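Local coordinates for heme utilization carrier protein (Escherichia coli O157:H7, PDB 6U9J), which probably binds heme and its anaerobic breakdown product anaerobilin in the cytosol, acting as a carrier in heme utilization, at residues 35-41 against 102-108. Numbering follows the deposited sequence.
Sequences SSTVVPG and THIALIE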
ATOM      1  N   SER A  35       0.618 -11.489 -24.608  1.00 31.43           N
ATOM      2  CA  SER A  35       0.801 -10.057 -24.845  1.00 32.39           C
ATOM      3  C   SER A  35       1.486  -9.426 -23.631  1.00 25.62           C
ATOM      4  O   SER A  35       0.821  -8.801 -22.795  1.00 26.37           O
ATOM      5  CB  SER A  35      -0.531  -9.387 -25.138  1.00 31.11           C
ATOM      6  OG  SER A  35      -0.348  -8.015 -25.436  1.00 38.38           O
ATOM      7  N   SER A  36       2.810  -9.574 -23.553  1.00 22.17           N
ATOM      8  CA  SER A  36       3.580  -8.944 -22.491  1.00 22.37           C
ATOM      9  C   SER A  36       4.943  -8.506 -23.005  1.00 21.86           C
ATOM     10  O   SER A  36       5.553  -9.167 -23.849  1.00 25.77           O
ATOM     11  CB  SER A  36       3.770  -9.874 -21.286  1.00 20.88           C
ATOM     12  OG  SER A  36       4.579 -10.990 -21.621  1.00 26.55           O
ATOM     13  N   THR A  37       5.436  -7.403 -22.440  1.00 21.77           N
ATOM     14  CA  THR A  37       6.780  -6.884 -22.676  1.00 21.05           C
ATOM     15  C   THR A  37       7.478  -6.826 -21.328  1.00 19.60           C
ATOM     16  O   THR A  37       6.962  -6.204 -20.399  1.00 22.67           O
ATOM     17  CB  THR A  37       6.718  -5.491 -23.314  1.00 23.52           C
ATOM     18  OG1 THR A  37       6.029  -5.573 -24.567  1.00 26.96           O
ATOM     19  CG2 THR A  37       8.117  -4.921 -23.548  1.00 25.52           C
ATOM     20  N   VAL A  38       8.621  -7.496 -21.204  1.00 21.19           N
ATOM     21  CA  VAL A  38       9.359  -7.572 -19.946  1.00 20.83           C
ATOM     22  C   VAL A  38      10.726  -6.934 -20.148  1.00 21.87           C
ATOM     23  O   VAL A  38      11.441  -7.279 -21.096  1.00 25.85           O
ATOM     24  CB  VAL A  38       9.504  -9.026 -19.462  1.00 21.46           C
ATOM     25  CG1 VAL A  38      10.288  -9.084 -18.161  1.00 24.74           C
ATOM     26  CG2 VAL A  38       8.127  -9.668 -19.297  1.00 23.99           C
ATOM     27  N   VAL A  39      11.077  -5.996 -19.268  1.00 18.88           N
ATOM     28  CA  VAL A  39      12.379  -5.329 -19.344  1.00 21.15           C
ATOM     29  C   VAL A  39      13.056  -5.385 -17.989  1.00 23.97           C
ATOM     30  O   VAL A  39      12.423  -5.662 -16.953  1.00 20.72           O
ATOM     31  CB  VAL A  39      12.240  -3.864 -19.821  1.00 22.38           C
ATOM     32  CG1 VAL A  39      11.579  -3.799 -21.196  1.00 24.11           C
ATOM     33  CG2 VAL A  39      11.487  -3.032 -18.772  1.00 21.72           C
ATOM     34  N   PRO A  40      14.363  -5.128 -17.937  1.00 23.41           N
ATOM     35  CA  PRO A  40      15.045  -5.088 -16.647  1.00 20.10           C
ATOM     36  C   PRO A  40      14.634  -3.865 -15.833  1.00 20.41           C
ATOM     37  O   PRO A  40      14.146  -2.858 -16.356  1.00 21.27           O
ATOM     38  CB  PRO A  40      16.534  -5.026 -17.023  1.00 25.52           C
ATOM     39  CG  PRO A  40      16.604  -5.503 -18.418  1.00 26.99           C
ATOM     40  CD  PRO A  40      15.320  -5.073 -19.059  1.00 26.94           C
ATOM     41  N   GLY A  41      14.858  -3.972 -14.524  1.00 21.15           N
ATOM     42  CA  GLY A  41      14.515  -2.916 -13.584  1.00 22.76           C
ATOM     43  C   GLY A  41      15.265  -1.604 -13.778  1.00 24.68           C
ATOM     44  O   GLY A  41      14.824  -0.583 -13.238  1.00 24.05           O
ATOM     45  N   THR A 102      13.840  -5.608 -10.065  1.00 21.68           N
ATOM     46  CA  THR A 102      14.720  -6.232 -11.047  1.00 21.39           C
ATOM     47  C   THR A 102      14.083  -6.413 -12.419  1.00 20.74           C
ATOM     48  O   THR A 102      14.818  -6.603 -13.396  1.00 22.33           O
ATOM     49  CB  THR A 102      15.213  -7.592 -10.539  1.00 25.40           C
ATOM     50  OG1 THR A 102      14.094  -8.457 -10.332  1.00 28.57           O
ATOM     51  CG2 THR A 102      15.980  -7.439  -9.222  1.00 26.78           C
ATOM     52  N   HIS A 103      12.748  -6.371 -12.520  1.00 20.49           N
ATOM     53  CA  HIS A 103      12.050  -6.492 -13.795  1.00 19.48           C
ATOM     54  C   HIS A 103      10.797  -5.639 -13.752  1.00 16.92           C
ATOM     55  O   HIS A 103      10.224  -5.412 -12.682  1.00 18.53           O
ATOM     56  CB  HIS A 103      11.649  -7.940 -14.132  1.00 19.53           C
ATOM     57  CG  HIS A 103      12.823  -8.849 -14.296  1.00 20.73           C
ATOM     58  ND1 HIS A 103      13.338  -9.587 -13.254  1.00 22.45           N
ATOM     59  CD2 HIS A 103      13.614  -9.097 -15.366  1.00 24.69           C
ATOM     60  CE1 HIS A 103      14.386 -10.271 -13.682  1.00 27.33           C
ATOM     61  NE2 HIS A 103      14.579  -9.985 -14.958  1.00 25.69           N
ATOM     62  N   ILE A 104      10.385  -5.176 -14.932  1.00 19.12           N
ATOM     63  CA  ILE A 104       9.134  -4.454 -15.138  1.00 17.86           C
ATOM     64  C   ILE A 104       8.435  -5.073 -16.339  1.00 20.23           C
ATOM     65  O   ILE A 104       9.079  -5.361 -17.351  1.00 18.98           O
ATOM     66  CB  ILE A 104       9.383  -2.955 -15.382  1.00 18.43           C
ATOM     67  CG1 ILE A 104      10.155  -2.351 -14.200  1.00 18.98           C
ATOM     68  CG2 ILE A 104       8.052  -2.222 -15.653  1.00 19.68           C
ATOM     69  CD1 ILE A 104      10.709  -0.970 -14.501  1.00 20.42           C
ATOM     70  N   ALA A 105       7.123  -5.269 -16.240  1.00 16.27           N
ATOM     71  CA  ALA A 105       6.369  -5.802 -17.369  1.00 16.51           C
ATOM     72  C   ALA A 105       5.207  -4.890 -17.715  1.00 16.37           C
ATOM     73  O   ALA A 105       4.545  -4.348 -16.830  1.00 17.65           O
ATOM     74  CB  ALA A 105       5.842  -7.213 -17.089  1.00 17.41           C
ATOM     75  N   LEU A 106       4.958  -4.728 -19.009  1.00 17.59           N
ATOM     76  CA  LEU A 106       3.722  -4.140 -19.502  1.00 16.97           C
ATOM     77  C   LEU A 106       2.861  -5.277 -20.023  1.00 17.54           C
ATOM     78  O   LEU A 106       3.334  -6.092 -20.820  1.00 19.73           O
ATOM     79  CB  LEU A 106       3.982  -3.116 -20.610  1.00 18.10           C
ATOM     80  CG  LEU A 106       4.297  -1.687 -20.134  1.00 18.67           C
ATOM     81  CD1 LEU A 106       5.597  -1.634 -19.349  1.00 19.26           C
ATOM     82  CD2 LEU A 106       4.345  -0.714 -21.312  1.00 20.28           C
ATOM     83  N   ILE A 107       1.620  -5.348 -19.543  1.00 15.76           N
ATOM     84  CA  ILE A 107       0.724  -6.465 -19.826  1.00 16.01           C
ATOM     85  C   ILE A 107      -0.606  -5.964 -20.363  1.00 16.96           C
ATOM     86  O   ILE A 107      -1.188  -5.016 -19.833  1.00 17.66           O
ATOM     87  CB  ILE A 107       0.483  -7.302 -18.553  1.00 16.60           C
ATOM     88  CG1 ILE A 107       1.804  -7.878 -18.047  1.00 21.53           C
ATOM     89  CG2 ILE A 107      -0.557  -8.417 -18.835  1.00 22.17           C
ATOM     90  CD1 ILE A 107       1.753  -8.328 -16.597  1.00 29.15           C
ATOM     91  N   GLU A 108      -1.118  -6.641 -21.392  1.00 19.44           N
ATOM     92  CA  GLU A 108      -2.492  -6.460 -21.840  1.00 22.21           C
ATOM     93  C   GLU A 108      -3.169  -7.818 -21.832  1.00 20.97           C
ATOM     94  O   GLU A 108      -2.613  -8.789 -22.352  1.00 24.08           O
ATOM     95  CB  GLU A 108      -2.559  -5.846 -23.238  1.00 23.94           C
ATOM     96  CG  GLU A 108      -1.976  -4.444 -23.298  1.00 24.00           C
ATOM     97  CD  GLU A 108      -1.917  -3.912 -24.719  1.00 32.51           C
ATOM     98  OE1 GLU A 108      -0.828  -3.956 -25.327  1.00 41.34           O
ATOM     99  OE2 GLU A 108      -2.967  -3.462 -25.227  1.00 34.18           O
TER
HETATM  100  O   HOH W   1      -1.579 -11.463 -22.513  1.00 30.59           O
HETATM  101  O   HOH W   2       0.941  -5.687 -24.724  1.00 45.39           O
HETATM  102  O   HOH W   3       2.890  -5.144 -23.993  1.00 39.49           O
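Two antiparallel beta strands pair here at the border of the six-stranded antiparallel sheet of this ChuX/HutX-family protein: 36-40 is an outermost strand of that sheet within the chain, and 103-111 is its neighbour, bonded on its other side to strand 114-122. The directions differ by 159° and the axes approach to 4.6 Å. Two hydrogen-bonded pairs, Thr37 with Leu106 and Val39 with Ile104, each close a two-bond ring; Val39 N to Ile104 O measures 2.8 Å and Ile104 N to Val39 O 2.9 Å. Between them Val38 faces Ala105 in a non-hydrogen-bonded pair, their CA atoms 4.3 Å apart and Val38 CG2 4.0 Å from Ala105 CB.

Alternation sorts the side chains. Thr37, Val39, Ile104 and Leu106 share the face covered by helix 144-157, where the branched apolar groups of Val39 and Leu106 touch Leu157. Ser36, Val38, Ala105 and Ile107 occupy the opposite face; there helix 26-31 packs on small Ala105 and Ile107, and the short Ser36 hydroxyl bonds to Val30 O. Pro40 suits an edge strand, since it has no amide hydrogen to offer and its nitrogen is not needed in a non-hydrogen-bonded pair. Gly41 stays against Thr102, where a beta carbon would crowd Thr102 CA; its N makes a weak 2.9 Å hydrogen bond to Thr102 O.

The other end is polar and hydrated. Glu108 N donates to Ser35 O at 3.2 Å, and the Glu108 carboxylate also meets His151 through OE2. One water bridges the two side chains, 2.8 Å from Ser35 OG and 2.5 Å from Glu108 OE1.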